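Local structure of B-type flagellar hook-associated protein 2 (Pseudomonas aeruginosa, 5FHY) at residues B[42-47]-B[122-127]; B[46-51]-B[165-170]; B[129-134]-B[150-155]. The protein caps the tip of the growing flagellar filament, promoting flagellin polymerisation there and keeping exported subunits from leaking away, and is essential for motility. All coordinates share one frame; numbering follows the deposited sequence.

Contact 1 of 3, residues B[42-47]-B[122-127]; sequences SLATSS and TKTGDG
The carbonyl oxygen of Thr45 is approached by two neighbouring groups of the 122-127 loop. Gly125 N donates a hydrogen bond to it (Gly125 N to Thr45 O, 3.2 Å), with an N-H...O angle of 156° and the donor tilted 27° from the carbonyl plane. One residue earlier, Thr124 CA lies 3.3 Å from Thr45 O in a CA-H...O contact. A second contact of that kind runs the other way, from Ser46 CA to Lys123 O, and Ser46 CB packs against the same carbonyl oxygen at 3.4 Å from Lys123 O.

Side chains fill in beside this backbone pairing. Thr124 CB sits 3.9 Å from Ala44 CB, while its methyl CG2 leans on the Ala44-Thr45 backbone, 3.8 Å from Thr45 C. The hydroxyls are engaged elsewhere: Thr124 OG1 bonds to Ala185 O and Ser46 OG to Ser121 O. At Gly125 a side chain would collide with the carbonyl oxygen of Thr124, so the backbone shape suits glycine.

This is a loop-to-loop contact at a crossing between sheets in the central fragment of FliD, which lacks both ends of the full-length protein: 42-47 leads from strand 34-42 of one four-stranded antiparallel sheet to strand 48-50 of another, and 122-127 follows strand 114-121 of the second.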
ATOM      1  N   SER B  42      16.241 -50.924  10.243  1.00 83.57           N
ATOM      2  CA  SER B  42      15.193 -51.037  11.250  1.00 81.67           C
ATOM      3  C   SER B  42      15.413 -50.076  12.410  1.00 79.79           C
ATOM      4  O   SER B  42      16.509 -49.550  12.596  1.00 73.84           O
ATOM      5  CB  SER B  42      15.107 -52.470  11.779  1.00 85.83           C
ATOM      6  OG  SER B  42      16.332 -52.881  12.365  1.00 93.75           O
ATOM      7  N   LEU B  43      14.356 -49.855  13.185  1.00 82.97           N
ATOM      8  CA  LEU B  43      14.414 -48.995  14.362  1.00 78.25           C
ATOM      9  C   LEU B  43      14.463 -49.811  15.649  1.00 81.10           C
ATOM     10  O   LEU B  43      14.008 -50.956  15.685  1.00 79.51           O
ATOM     11  CB  LEU B  43      13.206 -48.053  14.391  1.00 74.03           C
ATOM     12  CG  LEU B  43      12.980 -47.189  13.150  1.00 79.23           C
ATOM     13  CD1 LEU B  43      11.655 -46.443  13.243  1.00 83.47           C
ATOM     14  CD2 LEU B  43      14.135 -46.221  12.961  1.00 85.27           C
ATOM     15  N   ALA B  44      15.022 -49.225  16.704  1.00 79.22           N
ATOM     16  CA  ALA B  44      14.966 -49.842  18.022  1.00 70.83           C
ATOM     17  C   ALA B  44      13.550 -49.695  18.559  1.00 78.98           C
ATOM     18  O   ALA B  44      12.943 -48.631  18.443  1.00 78.82           O
ATOM     19  CB  ALA B  44      15.974 -49.211  18.966  1.00 63.51           C
ATOM     20  N   THR B  45      13.019 -50.762  19.144  1.00 83.66           N
ATOM     21  CA  THR B  45      11.650 -50.736  19.644  1.00 86.32           C
ATOM     22  C   THR B  45      11.578 -51.014  21.139  1.00 84.47           C
ATOM     23  O   THR B  45      12.503 -51.576  21.727  1.00 67.16           O
ATOM     24  CB  THR B  45      10.760 -51.755  18.908  1.00 81.27           C
ATOM     25  OG1 THR B  45      11.270 -53.078  19.118  1.00 93.95           O
ATOM     26  CG2 THR B  45      10.722 -51.464  17.419  1.00 67.29           C
ATOM     27  N   SER B  46      10.471 -50.604  21.750  1.00 87.41           N
ATOM     28  CA  SER B  46      10.245 -50.857  23.165  1.00 81.86           C
ATOM     29  C   SER B  46       9.145 -51.896  23.316  1.00 78.14           C
ATOM     30  O   SER B  46       8.530 -52.296  22.333  1.00 79.14           O
ATOM     31  CB  SER B  46       9.878 -49.565  23.898  1.00 74.16           C
ATOM     32  OG  SER B  46       8.688 -48.994  23.378  1.00 76.78           O
ATOM     33  N   SER B  47       8.902 -52.341  24.541  1.00 78.24           N
ATOM     34  CA  SER B  47       7.922 -53.393  24.760  1.00 80.91           C
ATOM     35  C   SER B  47       6.534 -52.823  25.012  1.00 77.89           C
ATOM     36  O   SER B  47       6.380 -51.791  25.669  1.00 76.50           O
ATOM     37  CB  SER B  47       8.342 -54.278  25.935  1.00 86.13           C
ATOM     38  OG  SER B  47       7.416 -55.332  26.135  1.00 85.80           O
ATOM     39  N   THR B 122       9.237 -47.731  28.029  1.00 75.50           N
ATOM     40  CA  THR B 122       9.912 -46.736  27.205  1.00 80.28           C
ATOM     41  C   THR B 122      11.362 -47.105  26.915  1.00 79.71           C
ATOM     42  O   THR B 122      12.089 -46.337  26.284  1.00 79.88           O
ATOM     43  CB  THR B 122       9.887 -45.345  27.863  1.00 80.03           C
ATOM     44  OG1 THR B 122      10.569 -45.394  29.122  1.00 80.72           O
ATOM     45  CG2 THR B 122       8.460 -44.885  28.076  1.00 76.17           C
ATOM     46  N   LYS B 123      11.781 -48.284  27.361  1.00 78.76           N
ATOM     47  CA  LYS B 123      13.160 -48.699  27.167  1.00 88.17           C
ATOM     48  C   LYS B 123      13.271 -49.463  25.857  1.00 89.95           C
ATOM     49  O   LYS B 123      12.657 -50.514  25.686  1.00 88.34           O
ATOM     50  CB  LYS B 123      13.642 -49.556  28.338  1.00 88.91           C
ATOM     51  CG  LYS B 123      15.143 -49.786  28.371  1.00 96.08           C
ATOM     52  CD  LYS B 123      15.891 -48.542  28.815  1.00102.82           C
ATOM     53  CE  LYS B 123      17.382 -48.657  28.539  1.00106.44           C
ATOM     54  NZ  LYS B 123      17.786 -47.881  27.335  1.00109.60           N
ATOM     55  N   THR B 124      14.062 -48.931  24.935  1.00 86.19           N
ATOM     56  CA  THR B 124      14.288 -49.592  23.659  1.00 78.82           C
ATOM     57  C   THR B 124      15.474 -50.545  23.754  1.00 73.87           C
ATOM     58  O   THR B 124      16.375 -50.340  24.566  1.00 74.93           O
ATOM     59  CB  THR B 124      14.538 -48.573  22.535  1.00 78.15           C
ATOM     60  OG1 THR B 124      15.564 -47.654  22.937  1.00 76.86           O
ATOM     61  CG2 THR B 124      13.262 -47.800  22.213  1.00 67.49           C
ATOM     62  N   GLY B 125      15.460 -51.593  22.934  1.00 73.44           N
ATOM     63  CA  GLY B 125      16.578 -52.515  22.863  1.00 72.70           C
ATOM     64  C   GLY B 125      16.178 -53.974  22.964  1.00 75.04           C
ATOM     65  O   GLY B 125      15.052 -54.283  23.345  1.00 72.49           O
ATOM     66  N   ASP B 126      17.093 -54.872  22.608  1.00 82.98           N
ATOM     67  CA  ASP B 126      16.852 -56.307  22.728  1.00 87.55           C
ATOM     68  C   ASP B 126      16.713 -56.734  24.191  1.00 93.43           C
ATOM     69  O   ASP B 126      17.519 -56.351  25.036  1.00 93.92           O
ATOM     70  CB  ASP B 126      17.989 -57.100  22.071  1.00 93.19           C
ATOM     71  CG  ASP B 126      17.985 -56.989  20.557  1.00 98.12           C
ATOM     72  OD1 ASP B 126      16.892 -56.996  19.954  1.00 92.13           O
ATOM     73  OD2 ASP B 126      19.086 -56.888  19.972  1.00107.86           O
ATOM     74  N   GLY B 127      15.699 -57.544  24.480  1.00 92.63           N
ATOM     75  CA  GLY B 127      15.542 -58.134  25.798  1.00 87.39           C
ATOM     76  C   GLY B 127      14.837 -57.283  26.838  1.00 82.42           C
ATOM     77  O   GLY B 127      14.616 -57.727  27.963  1.00 78.51           O
TER

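Contact 2 of 3, residues B[46-51]-B[165-170]; sequences SSKIAL and GYVTKA
Lys48 and Val167 set their side chains obliquely across one another, with Lys48 CG 3.8 Å from Val167 CB. The lysine has CG anti to the backbone N (chi1 176°) and is extended from there on, which carries its aliphatic part past the valine, CD approaching CG1. Its ammonium group reaches a second subunit, where it makes a cation-pi contact with Tyr36 and a weak, long ion pair with Asp178; Val167 packs on that same Asp178.

Next along the chain, Thr168 turns OG1 into the cleft between its own backbone N and carbonyl carbon (chi1 66°). From there the hydroxyl donates to Ser46 O (Thr168 OG1 to Ser46 O, 2.7 Å) and lies against Lys48 CB. Ile49 and Tyr166 share the other face of the sheet from Lys48 and Thr168, meeting through Ile49 CG2 and Tyr166 CB at 4.2 Å. The phenol ring has Lys169 CD over its centre, 3.4 Å above the plane.

Between these two layers the strands run antiparallel, Ala50 pairing with Gly165 through two backbone hydrogen bonds and Lys48 with Thr168 through two more. Between them the register slips by one residue: Val167 and Thr168 both face Lys48, a classic beta bulge. Lys48 O therefore takes two amide hydrogens, from Val167 N at 2.6 Å and Thr168 N at 3.1 Å, the latter on a lone pair.

The polar bonds between the segments thus come from the main chain and one threonine hydroxyl, whereas the ammonium group of Lys48 is directed to the neighbouring subunit, where Tyr36 and, weakly, Asp178 probably share its charge, so that this part of the sheet also takes part in the oligomer interface.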
ATOM      1  N   SER B  46      10.471 -50.604  21.750  1.00 87.41           N
ATOM      2  CA  SER B  46      10.245 -50.857  23.165  1.00 81.86           C
ATOM      3  C   SER B  46       9.145 -51.896  23.316  1.00 78.14           C
ATOM      4  O   SER B  46       8.530 -52.296  22.333  1.00 79.14           O
ATOM      5  CB  SER B  46       9.878 -49.565  23.898  1.00 74.16           C
ATOM      6  OG  SER B  46       8.688 -48.994  23.378  1.00 76.78           O
ATOM      7  N   SER B  47       8.902 -52.341  24.541  1.00 78.24           N
ATOM      8  CA  SER B  47       7.922 -53.393  24.760  1.00 80.91           C
ATOM      9  C   SER B  47       6.534 -52.823  25.012  1.00 77.89           C
ATOM     10  O   SER B  47       6.380 -51.791  25.669  1.00 76.50           O
ATOM     11  CB  SER B  47       8.342 -54.278  25.935  1.00 86.13           C
ATOM     12  OG  SER B  47       7.416 -55.332  26.135  1.00 85.80           O
ATOM     13  N   LYS B  48       5.528 -53.515  24.488  1.00 72.27           N
ATOM     14  CA  LYS B  48       4.132 -53.166  24.719  1.00 73.64           C
ATOM     15  C   LYS B  48       3.307 -54.442  24.634  1.00 81.18           C
ATOM     16  O   LYS B  48       3.269 -55.105  23.593  1.00 77.19           O
ATOM     17  CB  LYS B  48       3.639 -52.122  23.709  1.00 69.36           C
ATOM     18  CG  LYS B  48       2.156 -51.772  23.841  1.00 70.88           C
ATOM     19  CD  LYS B  48       1.767 -50.566  22.991  1.00 74.66           C
ATOM     20  CE  LYS B  48       0.270 -50.287  23.072  1.00 80.05           C
ATOM     21  NZ  LYS B  48      -0.154 -49.134  22.225  1.00 86.19           N
ATOM     22  N   ILE B  49       2.664 -54.795  25.741  1.00 71.75           N
ATOM     23  CA  ILE B  49       1.935 -56.049  25.810  1.00 77.06           C
ATOM     24  C   ILE B  49       0.487 -55.836  26.211  1.00 74.38           C
ATOM     25  O   ILE B  49       0.110 -54.767  26.694  1.00 82.08           O
ATOM     26  CB  ILE B  49       2.583 -57.017  26.817  1.00 73.57           C
ATOM     27  CG1 ILE B  49       2.333 -56.545  28.251  1.00 81.97           C
ATOM     28  CG2 ILE B  49       4.074 -57.152  26.545  1.00 72.42           C
ATOM     29  CD1 ILE B  49       2.750 -57.537  29.304  1.00 82.50           C
ATOM     30  N   ALA B  50      -0.319 -56.872  26.014  1.00 75.58           N
ATOM     31  CA  ALA B  50      -1.719 -56.846  26.415  1.00 77.37           C
ATOM     32  C   ALA B  50      -2.027 -58.125  27.175  1.00 78.90           C
ATOM     33  O   ALA B  50      -1.788 -59.223  26.676  1.00 79.22           O
ATOM     34  CB  ALA B  50      -2.630 -56.699  25.210  1.00 77.99           C
ATOM     35  N   LEU B  51      -2.555 -57.986  28.384  1.00 68.03           N
ATOM     36  CA  LEU B  51      -2.839 -59.151  29.217  1.00 70.91           C
ATOM     37  C   LEU B  51      -4.188 -59.746  28.839  1.00 67.13           C
ATOM     38  O   LEU B  51      -4.851 -59.247  27.933  1.00 67.31           O
ATOM     39  CB  LEU B  51      -2.796 -58.785  30.705  1.00 59.54           C
ATOM     40  CG  LEU B  51      -1.527 -58.065  31.171  1.00 62.27           C
ATOM     41  CD1 LEU B  51      -1.622 -57.697  32.639  1.00 60.00           C
ATOM     42  CD2 LEU B  51      -0.282 -58.913  30.895  1.00 63.28           C
ATOM     43  N   GLY B 165      -1.040 -61.302  24.601  1.00 78.86           N
ATOM     44  CA  GLY B 165      -0.075 -61.246  23.520  1.00 83.53           C
ATOM     45  C   GLY B 165       0.638 -59.910  23.483  1.00 83.73           C
ATOM     46  O   GLY B 165       0.130 -58.920  24.005  1.00 82.34           O
ATOM     47  N   TYR B 166       1.813 -59.868  22.862  1.00 85.44           N
ATOM     48  CA  TYR B 166       2.557 -58.616  22.782  1.00 79.28           C
ATOM     49  C   TYR B 166       2.071 -57.792  21.593  1.00 66.66           C
ATOM     50  O   TYR B 166       1.616 -58.339  20.592  1.00 65.85           O
ATOM     51  CB  TYR B 166       4.074 -58.870  22.697  1.00 67.30           C
ATOM     52  CG  TYR B 166       4.543 -59.590  21.448  1.00 65.92           C
ATOM     53  CD1 TYR B 166       4.706 -58.909  20.244  1.00 64.73           C
ATOM     54  CD2 TYR B 166       4.869 -60.943  21.486  1.00 66.26           C
ATOM     55  CE1 TYR B 166       5.129 -59.565  19.102  1.00 63.85           C
ATOM     56  CE2 TYR B 166       5.308 -61.608  20.350  1.00 68.74           C
ATOM     57  CZ  TYR B 166       5.439 -60.911  19.162  1.00 65.51           C
ATOM     58  OH  TYR B 166       5.875 -61.564  18.030  1.00 68.09           O
ATOM     59  N   VAL B 167       2.170 -56.472  21.716  1.00 72.42           N
ATOM     60  CA  VAL B 167       1.834 -55.567  20.623  1.00 75.55           C
ATOM     61  C   VAL B 167       3.105 -55.200  19.859  1.00 80.80           C
ATOM     62  O   VAL B 167       3.136 -55.223  18.630  1.00 86.35           O
ATOM     63  CB  VAL B 167       1.137 -54.289  21.135  1.00 76.13           C
ATOM     64  CG1 VAL B 167       0.910 -53.303  19.992  1.00 68.82           C
ATOM     65  CG2 VAL B 167      -0.182 -54.638  21.809  1.00 74.47           C
ATOM     66  N   THR B 168       4.153 -54.860  20.599  1.00 78.54           N
ATOM     67  CA  THR B 168       5.467 -54.631  20.011  1.00 73.60           C
ATOM     68  C   THR B 168       6.526 -55.389  20.796  1.00 75.45           C
ATOM     69  O   THR B 168       6.439 -55.496  22.021  1.00 78.88           O
ATOM     70  CB  THR B 168       5.841 -53.138  19.994  1.00 76.25           C
ATOM     71  OG1 THR B 168       6.006 -52.675  21.339  1.00 88.37           O
ATOM     72  CG2 THR B 168       4.763 -52.309  19.314  1.00 72.91           C
ATOM     73  N   LYS B 169       7.528 -55.906  20.095  1.00 73.24           N
ATOM     74  CA  LYS B 169       8.655 -56.547  20.762  1.00 74.99           C
ATOM     75  C   LYS B 169       9.748 -55.529  20.994  1.00 70.72           C
ATOM     76  O   LYS B 169      10.074 -54.761  20.092  1.00 74.22           O
ATOM     77  CB  LYS B 169       9.217 -57.701  19.927  1.00 84.12           C
ATOM     78  CG  LYS B 169       8.300 -58.894  19.773  1.00 89.43           C
ATOM     79  CD  LYS B 169       8.326 -59.812  20.984  1.00 92.94           C
ATOM     80  CE  LYS B 169       9.610 -60.626  21.041  1.00 95.18           C
ATOM     81  NZ  LYS B 169       9.489 -61.772  21.983  1.00 97.28           N
ATOM     82  N   ALA B 170      10.325 -55.523  22.190  1.00 67.54           N
ATOM     83  CA  ALA B 170      11.498 -54.699  22.428  1.00 76.83           C
ATOM     84  C   ALA B 170      12.652 -55.298  21.632  1.00 76.79           C
ATOM     85  O   ALA B 170      12.868 -56.508  21.652  1.00 69.57           O
ATOM     86  CB  ALA B 170      11.830 -54.627  23.910  1.00 71.13           C
TER

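Contact 3 of 3, residues B[129-134]-B[150-155]; sequences DIKVEV and FDPATA
The ring of Phe150 receives Ile130 O obliquely, the oxygen lying 3.6 Å from Phe150 CD2. Leu51 also touches the Phe150 side chain. The other ring, that of Pro152, wedges against three successive residues, Asp129 to Lys131: Pro152 CG meets Ile130 O at 3.2 Å, the side chains of Asp129 and Pro152 pass in opposite directions, CB to CB at 3.7 Å, and Pro152 CD abuts Lys131 CG.

Val132 and Phe150 cross their side chains at about a right angle, CB to CB. Their backbones exchange two nearly straight hydrogen bonds, Val132 N to Phe150 O at 3.1 Å and Phe150 N to Val132 O at 2.9 Å, each donor on a lone pair of the carbonyl it meets.

Lys131 and Asp151 lie side by side and point the same way, forming a long salt bridge (Lys131 NZ to Asp151 OD1, 3.9 Å). Beyond it, Asp151 O collects three donors, Thr154 N, Ala155 N and Thr154 OG1, which closes the turn that follows.

The arrangement is a single antiparallel bridge: a loop pairs briefly with strand 130-136, an outer strand of a three-stranded antiparallel sheet.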
ATOM      1  N   ASP B 129      11.889 -56.655  27.358  1.00 76.19           N
ATOM      2  CA  ASP B 129      10.475 -57.008  27.296  1.00 80.23           C
ATOM      3  C   ASP B 129       9.834 -56.872  28.672  1.00 74.32           C
ATOM      4  O   ASP B 129      10.495 -57.077  29.688  1.00 70.24           O
ATOM      5  CB  ASP B 129      10.296 -58.441  26.776  1.00 88.09           C
ATOM      6  CG  ASP B 129      10.666 -58.587  25.304  1.00 91.39           C
ATOM      7  OD1 ASP B 129      10.322 -57.697  24.497  1.00 98.45           O
ATOM      8  OD2 ASP B 129      11.305 -59.602  24.955  1.00 85.67           O
ATOM      9  N   ILE B 130       8.548 -56.535  28.702  1.00 71.65           N
ATOM     10  CA  ILE B 130       7.818 -56.439  29.960  1.00 73.50           C
ATOM     11  C   ILE B 130       7.372 -57.831  30.407  1.00 79.67           C
ATOM     12  O   ILE B 130       6.777 -58.573  29.628  1.00 83.93           O
ATOM     13  CB  ILE B 130       6.586 -55.512  29.847  1.00 68.83           C
ATOM     14  CG1 ILE B 130       6.990 -54.135  29.320  1.00 67.25           C
ATOM     15  CG2 ILE B 130       5.898 -55.362  31.201  1.00 66.14           C
ATOM     16  CD1 ILE B 130       5.810 -53.217  29.058  1.00 60.58           C
ATOM     17  N   LYS B 131       7.663 -58.181  31.657  1.00 77.85           N
ATOM     18  CA  LYS B 131       7.279 -59.484  32.195  1.00 72.74           C
ATOM     19  C   LYS B 131       6.416 -59.325  33.442  1.00 72.46           C
ATOM     20  O   LYS B 131       6.661 -58.449  34.273  1.00 68.97           O
ATOM     21  CB  LYS B 131       8.520 -60.326  32.518  1.00 79.39           C
ATOM     22  CG  LYS B 131       8.203 -61.720  33.041  1.00 85.91           C
ATOM     23  CD  LYS B 131       9.448 -62.579  33.195  1.00 91.49           C
ATOM     24  CE  LYS B 131       9.070 -64.039  33.427  1.00101.39           C
ATOM     25  NZ  LYS B 131      10.247 -64.945  33.562  1.00108.90           N
ATOM     26  N   VAL B 132       5.404 -60.181  33.561  1.00 72.93           N
ATOM     27  CA  VAL B 132       4.493 -60.162  34.697  1.00 71.86           C
ATOM     28  C   VAL B 132       4.432 -61.532  35.367  1.00 72.54           C
ATOM     29  O   VAL B 132       3.996 -62.511  34.756  1.00 64.37           O
ATOM     30  CB  VAL B 132       3.072 -59.743  34.282  1.00 71.38           C
ATOM     31  CG1 VAL B 132       2.167 -59.680  35.509  1.00 72.16           C
ATOM     32  CG2 VAL B 132       3.097 -58.397  33.561  1.00 61.27           C
ATOM     33  N   GLU B 133       4.889 -61.596  36.615  1.00 79.92           N
ATOM     34  CA  GLU B 133       4.820 -62.817  37.416  1.00 80.32           C
ATOM     35  C   GLU B 133       3.724 -62.702  38.480  1.00 83.84           C
ATOM     36  O   GLU B 133       3.596 -61.666  39.131  1.00 87.95           O
ATOM     37  CB  GLU B 133       6.172 -63.096  38.075  1.00 75.11           C
ATOM     38  CG  GLU B 133       7.207 -63.722  37.148  1.00 84.68           C
ATOM     39  CD  GLU B 133       8.628 -63.620  37.684  1.00 93.80           C
ATOM     40  OE1 GLU B 133       8.969 -62.578  38.286  1.00 91.93           O
ATOM     41  OE2 GLU B 133       9.408 -64.578  37.495  1.00102.24           O
ATOM     42  N   VAL B 134       2.938 -63.763  38.661  1.00 83.71           N
ATOM     43  CA  VAL B 134       1.780 -63.702  39.551  1.00 83.36           C
ATOM     44  C   VAL B 134       1.754 -64.828  40.585  1.00 96.18           C
ATOM     45  O   VAL B 134       1.783 -66.006  40.232  1.00102.53           O
ATOM     46  CB  VAL B 134       0.458 -63.767  38.763  1.00 82.71           C
ATOM     47  CG1 VAL B 134      -0.726 -63.792  39.729  1.00 73.71           C
ATOM     48  CG2 VAL B 134       0.343 -62.598  37.792  1.00 83.50           C
ATOM     49  N   PHE B 150       2.321 -62.963  32.385  1.00 81.00           N
ATOM     50  CA  PHE B 150       2.805 -62.757  31.027  1.00 76.21           C
ATOM     51  C   PHE B 150       4.278 -63.137  30.943  1.00 77.23           C
ATOM     52  O   PHE B 150       5.130 -62.534  31.596  1.00 80.02           O
ATOM     53  CB  PHE B 150       2.596 -61.297  30.597  1.00 77.10           C
ATOM     54  CG  PHE B 150       2.793 -61.052  29.117  1.00 77.33           C
ATOM     55  CD1 PHE B 150       1.718 -61.093  28.240  1.00 77.29           C
ATOM     56  CD2 PHE B 150       4.047 -60.751  28.607  1.00 70.61           C
ATOM     57  CE1 PHE B 150       1.895 -60.857  26.885  1.00 68.88           C
ATOM     58  CE2 PHE B 150       4.226 -60.518  27.255  1.00 64.51           C
ATOM     59  CZ  PHE B 150       3.148 -60.567  26.396  1.00 63.65           C
ATOM     60  N   ASP B 151       4.573 -64.142  30.131  1.00 79.18           N
ATOM     61  CA  ASP B 151       5.950 -64.562  29.928  1.00 81.28           C
ATOM     62  C   ASP B 151       6.327 -64.316  28.469  1.00 83.88           C
ATOM     63  O   ASP B 151       5.868 -65.028  27.576  1.00 88.55           O
ATOM     64  CB  ASP B 151       6.128 -66.037  30.310  1.00 78.82           C
ATOM     65  CG  ASP B 151       7.558 -66.515  30.151  1.00 88.84           C
ATOM     66  OD1 ASP B 151       8.477 -65.668  30.160  1.00 93.70           O
ATOM     67  OD2 ASP B 151       7.761 -67.740  30.018  1.00 94.55           O
ATOM     68  N   PRO B 152       7.164 -63.294  28.228  1.00 79.54           N
ATOM     69  CA  PRO B 152       7.628 -62.859  26.900  1.00 70.64           C
ATOM     70  C   PRO B 152       8.298 -63.971  26.093  1.00 73.48           C
ATOM     71  O   PRO B 152       8.372 -63.885  24.868  1.00 82.15           O
ATOM     72  CB  PRO B 152       8.636 -61.757  27.234  1.00 63.59           C
ATOM     73  CG  PRO B 152       8.184 -61.228  28.536  1.00 69.64           C
ATOM     74  CD  PRO B 152       7.662 -62.411  29.295  1.00 75.77           C
ATOM     75  N   ALA B 153       8.775 -65.005  26.775  1.00 74.87           N
ATOM     76  CA  ALA B 153       9.416 -66.130  26.108  1.00 76.64           C
ATOM     77  C   ALA B 153       8.391 -67.011  25.401  1.00 76.24           C
ATOM     78  O   ALA B 153       8.716 -67.699  24.434  1.00 75.94           O
ATOM     79  CB  ALA B 153      10.223 -66.951  27.105  1.00 78.15           C
ATOM     80  N   THR B 154       7.156 -66.991  25.889  1.00 86.62           N
ATOM     81  CA  THR B 154       6.112 -67.845  25.337  1.00 84.29           C
ATOM     82  C   THR B 154       4.989 -67.065  24.650  1.00 77.38           C
ATOM     83  O   THR B 154       4.247 -67.621  23.840  1.00 74.83           O
ATOM     84  CB  THR B 154       5.479 -68.728  26.431  1.00 87.98           C
ATOM     85  OG1 THR B 154       4.885 -67.897  27.434  1.00 92.50           O
ATOM     86  CG2 THR B 154       6.521 -69.631  27.073  1.00 84.20           C
ATOM     87  N   ALA B 155       4.864 -65.782  24.973  1.00 74.46           N
ATOM     88  CA  ALA B 155       3.730 -64.994  24.502  1.00 77.42           C
ATOM     89  C   ALA B 155       3.773 -64.736  22.996  1.00 76.97           C
ATOM     90  O   ALA B 155       4.814 -64.376  22.449  1.00 71.93           O
ATOM     91  CB  ALA B 155       3.666 -63.687  25.254  1.00 81.61           C
TER

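In the fold
Contacts 1 and 2 begin on the same chain segment and share Ser46 and Ser47; their centres are 10 Å apart, as are those of contacts 2 and 3, while contacts 1 and 3 lie 16 Å apart. Ser47 OG ties the shared segment to contact 3 through Ile130 N at 3.1 Å, and Asp129 OD1 accepts from Ala170 N of contact 2 at 3.2 Å. Apolar packing adds to these bonds, Ile49 CG2 lying 3.4 Å from Phe150 CE2. Contact 3 is nested in the loop that contact 2 closes. That loop carries Ser159 and Ala163 of a sodium site, with a sodium ion about 4 Å from Gly165 itself and about 8 Å from the Phe150 side chain.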